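Local coordinates for protein alpha-14 giardin (Giardia lamblia, PDB 3CHL) that may serve as a calcium-regulated structural element that links the phospholipid bilayer to the underlying axoneme, at residues Thr10-Val15 / Leu319-Tyr324; Ile35-Pro40 / Ile307-Glu312; Asp133-Asp138 / Leu148-Ala153. All coordinates share one frame; numbering follows the deposited sequence.

Contact 1: Thr10-Val15 / Leu319-Tyr324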
loop_
_atom_site.group_PDB
_atom_site.type_symbol
_atom_site.label_atom_id
_atom_site.label_comp_id
_atom_site.label_asym_id
_atom_site.label_seq_id
_atom_site.Cartn_x
_atom_site.Cartn_y
_atom_site.Cartn_z
ATOM N N THR A 10 19.442 17.967 11.712
ATOM C CA THR A 10 20.704 18.558 11.185
ATOM C C THR A 10 20.990 17.958 9.803
ATOM O O THR A 10 20.168 17.178 9.285
ATOM C CB THR A 10 21.974 18.309 12.071
ATOM O OG1 THR A 10 21.704 17.402 13.155
ATOM C CG2 THR A 10 22.626 19.647 12.546
ATOM N N GLY A 11 22.186 18.277 9.298
ATOM C CA GLY A 11 22.559 18.272 7.882
ATOM C C GLY A 11 22.916 16.916 7.326
ATOM O O GLY A 11 22.876 15.924 8.066
ATOM N N VAL A 12 23.271 16.860 6.040
ATOM C CA VAL A 12 23.424 15.536 5.410
ATOM C C VAL A 12 24.558 14.726 6.041
ATOM O O VAL A 12 24.479 13.509 6.132
ATOM C CB VAL A 12 23.558 15.590 3.895
ATOM C CG1 VAL A 12 24.915 16.227 3.429
ATOM C CG2 VAL A 12 23.392 14.181 3.290
ATOM N N THR A 13 25.626 15.421 6.432
ATOM C CA THR A 13 26.778 14.771 7.065
ATOM C C THR A 13 26.382 13.982 8.299
ATOM O O THR A 13 26.759 12.777 8.454
ATOM C CB THR A 13 27.866 15.854 7.441
ATOM O OG1 THR A 13 28.534 16.213 6.231
ATOM C CG2 THR A 13 28.892 15.264 8.454
ATOM N N ALA A 14 25.664 14.648 9.187
ATOM C CA ALA A 14 25.222 14.023 10.435
ATOM C C ALA A 14 24.309 12.816 10.132
ATOM O O ALA A 14 24.441 11.764 10.764
ATOM C CB ALA A 14 24.495 15.025 11.293
ATOM N N VAL A 15 23.393 12.969 9.172
ATOM C CA VAL A 15 22.445 11.854 8.796
ATOM C C VAL A 15 23.217 10.642 8.236
ATOM O O VAL A 15 22.989 9.489 8.646
ATOM C CB VAL A 15 21.379 12.336 7.789
ATOM C CG1 VAL A 15 20.421 11.169 7.406
ATOM C CG2 VAL A 15 20.570 13.477 8.395
ATOM N N LEU A 319 12.067 17.261 10.594
ATOM C CA LEU A 319 13.331 17.936 10.460
ATOM C C LEU A 319 13.559 18.338 9.010
ATOM O O LEU A 319 12.844 17.885 8.112
ATOM C CB LEU A 319 14.463 17.051 10.968
ATOM C CG LEU A 319 14.295 16.558 12.410
ATOM C CD1 LEU A 319 15.394 15.555 12.826
ATOM C CD2 LEU A 319 14.200 17.762 13.393
ATOM N N SER A 320 14.547 19.217 8.813
ATOM C CA SER A 320 15.080 19.510 7.489
ATOM C C SER A 320 16.580 19.273 7.462
ATOM O O SER A 320 17.332 19.740 8.335
ATOM C CB SER A 320 14.752 20.936 7.028
ATOM O OG SER A 320 15.393 21.221 5.786
ATOM N N MET A 321 17.013 18.535 6.451
ATOM C CA MET A 321 18.405 18.313 6.191
ATOM C C MET A 321 19.041 19.513 5.497
ATOM O O MET A 321 20.265 19.614 5.433
ATOM C CB MET A 321 18.552 17.071 5.298
ATOM C CG MET A 321 19.247 15.945 5.947
ATOM S SD MET A 321 19.539 14.598 4.769
ATOM C CE MET A 321 18.063 13.603 5.104
ATOM N N ASP A 322 18.211 20.419 4.995
ATOM C CA ASP A 322 18.660 21.532 4.163
ATOM C C ASP A 322 18.861 22.767 5.007
ATOM O O ASP A 322 19.365 23.770 4.523
ATOM C CB ASP A 322 17.630 21.836 3.048
ATOM C CG ASP A 322 17.584 20.766 1.969
ATOM O OD1 ASP A 322 18.533 19.945 1.874
ATOM O OD2 ASP A 322 16.570 20.736 1.209
ATOM N N ASP A 323 18.506 22.654 6.280
ATOM C CA ASP A 323 18.421 23.754 7.238
ATOM C C ASP A 323 19.787 24.139 7.802
ATOM O O ASP A 323 19.941 25.207 8.405
ATOM C CB ASP A 323 17.526 23.320 8.409
ATOM C CG ASP A 323 16.518 24.379 8.805
ATOM O OD1 ASP A 323 16.934 25.532 9.094
ATOM O OD2 ASP A 323 15.304 24.054 8.846
ATOM N N TYR A 324 20.754 23.238 7.641
ATOM C CA TYR A 324 22.140 23.451 8.050
ATOM C C TYR A 324 22.631 24.916 7.910
ATOM O O TYR A 324 23.040 25.537 8.890
ATOM C CB TYR A 324 23.055 22.496 7.251
ATOM C CG TYR A 324 24.405 22.278 7.895
ATOM C CD1 TYR A 324 24.546 21.401 8.968
ATOM C CD2 TYR A 324 25.535 22.961 7.443
ATOM C CE1 TYR A 324 25.774 21.204 9.565
ATOM C CE2 TYR A 324 26.763 22.780 8.037
ATOM C CZ TYR A 324 26.877 21.891 9.093
ATOM O OH TYR A 324 28.089 21.686 9.688
HETATM O O HOH W 1 23.216 19.336 4.750
#
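Met321 lays its side chain against the start of helix 12-24, with Val15 as its main partner. The first torsion is strained away from a staggered value (chi1 -115°), the second is extended, and the bend comes at chi3 (-94°), so that successive atoms of the chain meet different parts of the helix. Met321 CG rests 3.7 Å from Val15 CG2 and lies equally close to the carbonyl oxygen of Thr10. Beyond it the sulfur nears the backbone and side chain of Val12, with Met321 SD 4.1 Å from Val12 CG2. The side chains of Val15 and Met321 cross at about a right angle; Val15 has CG1 anti to the backbone N (chi1 180°) and CG2 anti to the carbonyl carbon, and Met321 CE lies 4.1 Å from each. Met47 of helix 41-55 touches Val12, Val15 and Met321, and Tyr39 also packs on Val15 and Met321.

The modelled chain begins at Thr10 and ends at Tyr324, so the contact joins its two ends, which come together here as they do in other annexins, an all-helical family. Gly11 stands at the N-cap position of the helix, its CA 3.6 Å from Met321 O. With no side chain, Gly11 leaves room for the ring of Tyr324, which approaches obliquely, Tyr324 CD1 coming to 3.9 Å from Gly11 CA, while Thr10 CG2 lies near the ring plane, at its edge.

A water bridges the two backbones: it accepts from Val12 N at 2.8 Å and donates to Met321 O at 3.0 Å. Gln43 holds the other segment, binding Met321 N through OE1 and Ser320 OG through NE2; the same OG accepts from Asp322 N at 3.0 Å in an ST turn.

Contact 2: Ile35-Pro40 / Ile307-Glu312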
loop_
_atom_site.group_PDB
_atom_site.type_symbol
_atom_site.label_atom_id
_atom_site.label_comp_id
_atom_site.label_asym_id
_atom_site.label_seq_id
_atom_site.Cartn_x
_atom_site.Cartn_y
_atom_site.Cartn_z
ATOM N N ILE A 35 15.308 8.017 11.302
ATOM C CA ILE A 35 15.684 8.865 10.136
ATOM C C ILE A 35 14.552 8.844 9.114
ATOM O O ILE A 35 14.127 9.901 8.617
ATOM C CB ILE A 35 17.036 8.411 9.548
ATOM C CG1 ILE A 35 18.203 8.951 10.408
ATOM C CG2 ILE A 35 17.218 8.927 8.120
ATOM C CD1 ILE A 35 19.484 8.167 10.161
ATOM N N ALA A 36 14.005 7.653 8.835
ATOM C CA ALA A 36 12.923 7.574 7.835
ATOM C C ALA A 36 11.724 8.430 8.259
ATOM O O ALA A 36 11.010 8.961 7.387
ATOM C CB ALA A 36 12.440 6.138 7.693
ATOM N N ARG A 37 11.464 8.468 9.563
ATOM C CA ARG A 37 10.249 9.142 10.105
ATOM C C ARG A 37 10.463 10.635 10.322
ATOM O O ARG A 37 9.491 11.358 10.552
ATOM C CB ARG A 37 9.856 8.527 11.477
ATOM C CG ARG A 37 9.350 7.072 11.432
ATOM C CD ARG A 37 8.275 6.832 12.539
ATOM N NE ARG A 37 8.823 7.282 13.768
ATOM C CZ ARG A 37 8.242 7.736 14.885
ATOM N NH1 ARG A 37 6.931 7.850 15.099
ATOM N NH2 ARG A 37 9.084 8.085 15.845
ATOM N N SER A 38 11.720 11.099 10.253
ATOM C CA SER A 38 12.065 12.484 10.671
ATOM C C SER A 38 12.299 13.496 9.557
ATOM O O SER A 38 12.366 14.712 9.836
ATOM C CB SER A 38 13.314 12.450 11.542
ATOM O OG SER A 38 13.022 11.756 12.726
ATOM N N TYR A 39 12.454 13.022 8.314
ATOM C CA TYR A 39 12.762 13.878 7.183
ATOM C C TYR A 39 11.777 13.630 6.067
ATOM O O TYR A 39 11.197 12.532 6.008
ATOM C CB TYR A 39 14.187 13.597 6.683
ATOM C CG TYR A 39 15.252 13.992 7.656
ATOM C CD1 TYR A 39 15.727 15.323 7.712
ATOM C CD2 TYR A 39 15.787 13.068 8.514
ATOM C CE1 TYR A 39 16.727 15.698 8.603
ATOM C CE2 TYR A 39 16.770 13.420 9.419
ATOM C CZ TYR A 39 17.248 14.745 9.451
ATOM O OH TYR A 39 18.231 15.064 10.367
ATOM N N PRO A 40 11.542 14.646 5.206
ATOM C CA PRO A 40 10.700 14.442 4.042
ATOM C C PRO A 40 11.376 13.449 3.100
ATOM O O PRO A 40 12.607 13.440 3.012
ATOM C CB PRO A 40 10.613 15.835 3.371
ATOM C CG PRO A 40 11.332 16.793 4.256
ATOM C CD PRO A 40 12.039 16.031 5.336
ATOM N N ILE A 307 8.748 -2.207 12.410
ATOM C CA ILE A 307 7.373 -2.149 11.910
ATOM C C ILE A 307 6.482 -1.384 12.908
ATOM O O ILE A 307 5.705 -0.503 12.500
ATOM C CB ILE A 307 6.768 -3.571 11.656
ATOM C CG1 ILE A 307 7.524 -4.322 10.537
ATOM C CG2 ILE A 307 5.246 -3.478 11.454
ATOM C CD1 ILE A 307 7.379 -3.775 9.149
ATOM N N LYS A 308 6.573 -1.705 14.194
ATOM C CA LYS A 308 5.762 -0.953 15.173
ATOM C C LYS A 308 6.100 0.533 15.158
ATOM O O LYS A 308 5.199 1.398 15.266
ATOM C CB LYS A 308 5.973 -1.463 16.592
ATOM C CG LYS A 308 5.321 -2.815 16.892
ATOM C CD LYS A 308 5.636 -3.210 18.320
ATOM C CE LYS A 308 6.986 -3.843 18.434
ATOM N NZ LYS A 308 6.957 -4.903 19.479
ATOM N N LEU A 309 7.407 0.847 15.079
ATOM C CA LEU A 309 7.811 2.257 15.111
ATOM C C LEU A 309 7.352 3.045 13.867
ATOM O O LEU A 309 6.869 4.174 13.981
ATOM C CB LEU A 309 9.330 2.394 15.333
ATOM C CG LEU A 309 9.885 3.829 15.466
ATOM C CD1 LEU A 309 9.198 4.632 16.580
ATOM C CD2 LEU A 309 11.356 3.649 15.731
ATOM N N LEU A 310 7.492 2.465 12.674
ATOM C CA LEU A 310 7.038 3.148 11.459
ATOM C C LEU A 310 5.562 3.483 11.513
ATOM O O LEU A 310 5.113 4.532 11.037
ATOM C CB LEU A 310 7.336 2.289 10.203
ATOM C CG LEU A 310 8.808 2.295 9.785
ATOM C CD1 LEU A 310 8.975 1.163 8.806
ATOM C CD2 LEU A 310 9.224 3.680 9.144
ATOM N N TRP A 311 4.784 2.573 12.082
ATOM C CA TRP A 311 3.345 2.787 12.159
ATOM C C TRP A 311 2.889 3.727 13.300
ATOM O O TRP A 311 1.708 4.009 13.454
ATOM C CB TRP A 311 2.644 1.420 12.233
ATOM C CG TRP A 311 2.453 0.810 10.848
ATOM C CD1 TRP A 311 2.970 -0.371 10.381
ATOM C CD2 TRP A 311 1.713 1.387 9.765
ATOM N NE1 TRP A 311 2.555 -0.580 9.081
ATOM C CE2 TRP A 311 1.774 0.472 8.680
ATOM C CE3 TRP A 311 0.963 2.575 9.620
ATOM C CZ2 TRP A 311 1.129 0.706 7.462
ATOM C CZ3 TRP A 311 0.337 2.814 8.423
ATOM C CH2 TRP A 311 0.425 1.870 7.341
ATOM N N GLU A 312 3.833 4.174 14.121
ATOM C CA GLU A 312 3.500 5.107 15.170
ATOM C C GLU A 312 3.418 6.517 14.579
ATOM O O GLU A 312 4.377 7.010 13.991
ATOM C CB GLU A 312 4.540 4.978 16.291
ATOM C CG GLU A 312 4.174 5.669 17.556
ATOM C CD GLU A 312 3.127 4.924 18.405
ATOM O OE1 GLU A 312 2.624 3.840 18.031
ATOM O OE2 GLU A 312 2.836 5.430 19.504
#
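Arg37 reaches across to the C-terminal end of helix 301-310, and its NH1 donates to Glu312 O at 2.9 Å (N-H...O angle 145°). Its CG is anti to the carbonyl carbon (chi1 -68°), and bends at chi2 and chi3 carry the guanidinium to that oxygen. The oxygen lies in the guanidinium plane, at its edge, but the donor itself stands 47° out of the carbonyl plane, so the bond does not follow a lone pair. Over one face of the same group sits Leu309, whose CD1 comes to 3.5 Å from Arg37 NH2, offset toward the rim. Nearer the backbone, Arg37 CD rests 3.3 Å from Leu309 O and Arg37 CG meets Leu310 CD2 at 4.1 Å. Leu310 CD2 also touches Ala36 CB, at 4.3 Å, making the apolar part of the interface.

In the next shell, NH2 of Arg37 is held by a salt bridge to Glu34 of its own helix, as NH1 is by Glu312 O. Leu309 O also accepts from Glu312 N, which ties the turn that presents Glu312 O. Lys280 adds a salt bridge to Glu312 OE1 and a bond to Lys308 O. Leu78 of helix 69-78 touches both Ala36 and Leu310. A helix near the start of the chain is thereby fixed to one in the fourth annexin repeat, consistent with the annexin core of four helical repeats, in which the fourth packs beside the first.

Contact 3: Asp133-Asp138 / Leu148-Ala153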
loop_
_atom_site.group_PDB
_atom_site.type_symbol
_atom_site.label_atom_id
_atom_site.label_comp_id
_atom_site.label_asym_id
_atom_site.label_seq_id
_atom_site.Cartn_x
_atom_site.Cartn_y
_atom_site.Cartn_z
ATOM N N ASP A 133 0.169 -0.792 -19.710
ATOM C CA ASP A 133 0.637 -1.897 -20.569
ATOM C C ASP A 133 1.349 -2.924 -19.746
ATOM O O ASP A 133 1.112 -4.139 -19.876
ATOM C CB ASP A 133 1.604 -1.385 -21.642
ATOM C CG ASP A 133 0.889 -0.750 -22.846
ATOM O OD1 ASP A 133 -0.361 -0.645 -22.863
ATOM O OD2 ASP A 133 1.605 -0.312 -23.772
ATOM N N VAL A 134 2.219 -2.433 -18.860
ATOM C CA VAL A 134 2.971 -3.304 -17.973
ATOM C C VAL A 134 2.019 -4.077 -17.069
ATOM O O VAL A 134 2.168 -5.264 -16.900
ATOM C CB VAL A 134 4.027 -2.513 -17.160
ATOM C CG1 VAL A 134 4.587 -3.352 -16.038
ATOM C CG2 VAL A 134 5.142 -2.083 -18.085
ATOM N N VAL A 135 1.040 -3.403 -16.477
ATOM C CA VAL A 135 0.092 -4.124 -15.619
ATOM C C VAL A 135 -0.710 -5.158 -16.422
ATOM O O VAL A 135 -0.837 -6.309 -16.013
ATOM C CB VAL A 135 -0.846 -3.137 -14.872
ATOM C CG1 VAL A 135 -2.039 -3.888 -14.220
ATOM C CG2 VAL A 135 -0.011 -2.338 -13.836
ATOM N N ARG A 136 -1.226 -4.743 -17.574
ATOM C CA ARG A 136 -2.030 -5.641 -18.429
ATOM C C ARG A 136 -1.203 -6.858 -18.827
ATOM O O ARG A 136 -1.646 -7.993 -18.694
ATOM C CB ARG A 136 -2.542 -4.872 -19.655
ATOM C CG ARG A 136 -3.321 -5.698 -20.704
ATOM C CD ARG A 136 -4.378 -6.607 -20.103
ATOM N NE ARG A 136 -5.309 -7.040 -21.147
ATOM C CZ ARG A 136 -6.474 -6.444 -21.414
ATOM N NH1 ARG A 136 -6.896 -5.396 -20.687
ATOM N NH2 ARG A 136 -7.236 -6.912 -22.399
ATOM N N LYS A 137 0.032 -6.616 -19.262
ATOM C CA LYS A 137 0.925 -7.726 -19.603
ATOM C C LYS A 137 1.200 -8.674 -18.417
ATOM O O LYS A 137 1.139 -9.891 -18.575
ATOM C CB LYS A 137 2.229 -7.198 -20.200
ATOM C CG LYS A 137 3.315 -8.257 -20.290
ATOM C CD LYS A 137 4.327 -7.889 -21.388
ATOM C CE LYS A 137 5.391 -8.972 -21.539
ATOM N NZ LYS A 137 6.645 -8.339 -22.078
ATOM N N ASP A 138 1.481 -8.110 -17.231
ATOM C CA ASP A 138 1.769 -8.902 -16.032
ATOM C C ASP A 138 0.574 -9.761 -15.573
ATOM O O ASP A 138 0.767 -10.850 -15.029
ATOM C CB ASP A 138 2.157 -7.987 -14.839
ATOM C CG ASP A 138 3.506 -7.309 -15.006
ATOM O OD1 ASP A 138 4.177 -7.579 -16.029
ATOM O OD2 ASP A 138 3.893 -6.495 -14.119
ATOM N N LEU A 148 -10.122 -5.795 -12.464
ATOM C CA LEU A 148 -10.240 -4.656 -11.552
ATOM C C LEU A 148 -8.955 -3.779 -11.590
ATOM O O LEU A 148 -9.025 -2.551 -11.789
ATOM C CB LEU A 148 -10.485 -5.182 -10.136
ATOM C CG LEU A 148 -10.546 -4.083 -9.044
ATOM C CD1 LEU A 148 -11.650 -3.073 -9.357
ATOM C CD2 LEU A 148 -10.711 -4.685 -7.638
ATOM N N ILE A 149 -7.794 -4.389 -11.369
ATOM C CA ILE A 149 -6.560 -3.569 -11.426
ATOM C C ILE A 149 -6.278 -2.971 -12.818
ATOM O O ILE A 149 -5.739 -1.846 -12.924
ATOM C CB ILE A 149 -5.276 -4.253 -10.731
ATOM C CG1 ILE A 149 -4.753 -5.447 -11.472
ATOM C CG2 ILE A 149 -5.537 -4.584 -9.264
ATOM C CD1 ILE A 149 -3.450 -6.044 -10.723
ATOM N N ASN A 150 -6.644 -3.666 -13.895
ATOM C CA ASN A 150 -6.485 -3.067 -15.240
ATOM C C ASN A 150 -7.358 -1.843 -15.405
ATOM O O ASN A 150 -6.912 -0.810 -15.924
ATOM C CB ASN A 150 -6.807 -4.073 -16.357
ATOM C CG ASN A 150 -5.698 -5.107 -16.549
ATOM O OD1 ASN A 150 -4.513 -4.789 -16.426
ATOM N ND2 ASN A 150 -6.083 -6.359 -16.845
ATOM N N ALA A 151 -8.613 -1.952 -14.973
ATOM C CA ALA A 151 -9.539 -0.825 -15.023
ATOM C C ALA A 151 -9.068 0.348 -14.178
ATOM O O ALA A 151 -9.232 1.504 -14.568
ATOM C CB ALA A 151 -10.930 -1.252 -14.601
ATOM N N VAL A 152 -8.473 0.066 -13.034
ATOM C CA VAL A 152 -7.858 1.128 -12.216
ATOM C C VAL A 152 -6.565 1.687 -12.868
ATOM O O VAL A 152 -6.334 2.905 -12.875
ATOM C CB VAL A 152 -7.556 0.617 -10.772
ATOM C CG1 VAL A 152 -6.793 1.629 -9.968
ATOM C CG2 VAL A 152 -8.857 0.264 -10.048
ATOM N N ALA A 153 -5.729 0.803 -13.406
ATOM C CA ALA A 153 -4.428 1.213 -13.984
ATOM C C ALA A 153 -4.569 2.152 -15.183
ATOM O O ALA A 153 -3.695 2.990 -15.447
ATOM C CB ALA A 153 -3.605 0.002 -14.366
#
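Ile149 and Asn150 face Val135 and Arg136 in an antiparallel pair of consecutive helices, 131-139 and 144-154, an alpha-alpha hairpin of the annexin fold. The axes of the two short segments run at 171° and come within 9.5 Å of each other. Ile149 comes first: its CG1 lies 4.2 Å from Val135 CG1, and Leu108 of helix 101-108 touches both side chains as well as Ala153.

Asn150 follows, reaching toward both Val135 and Arg136. Its chi1 (-75°) swings the amide toward helix 131-139, and the turn about chi2 sets OD1 3.3 Å from Arg136 CA and 3.4 Å from Val135 CG1, both carbon contacts. The amide nitrogen turns toward the connecting loop and donates to Gly140 O and Asp141 OD1, so the buried polar group fastens the hairpin turn to its second helix. Arg136 crosses Asn150 at about a right angle, its CD 3.7 Å from Asn150 ND2, with guanidinium and amide planes 39° apart. One turn further along, Ala153 gives the last touch, its CB 4.2 Å from the same Val135 CG1 that Ile149 meets.

In the fold
Contacts 1 and 2 are neighbours, their centres about 17 Å apart, and they meet directly: Leu319 N probably bonds to Ser38 O at 2.7 Å. Both bring the start of the chain to its end, over separations of 304 and 267 residues, and both are partly buried. Contact 3 stands apart, about 40 Å from contact 1 and 31 Å from contact 2 between centres, joining two successive helices in a buried interface. Chemistry follows place. Contact 1, farthest from the chain's centre, pairs apolar packing with a water bridge; contact 2 adds a direct arginine-to-carbonyl bond; contact 3 is mostly carbon packing, its buried amide served by the adjoining loop.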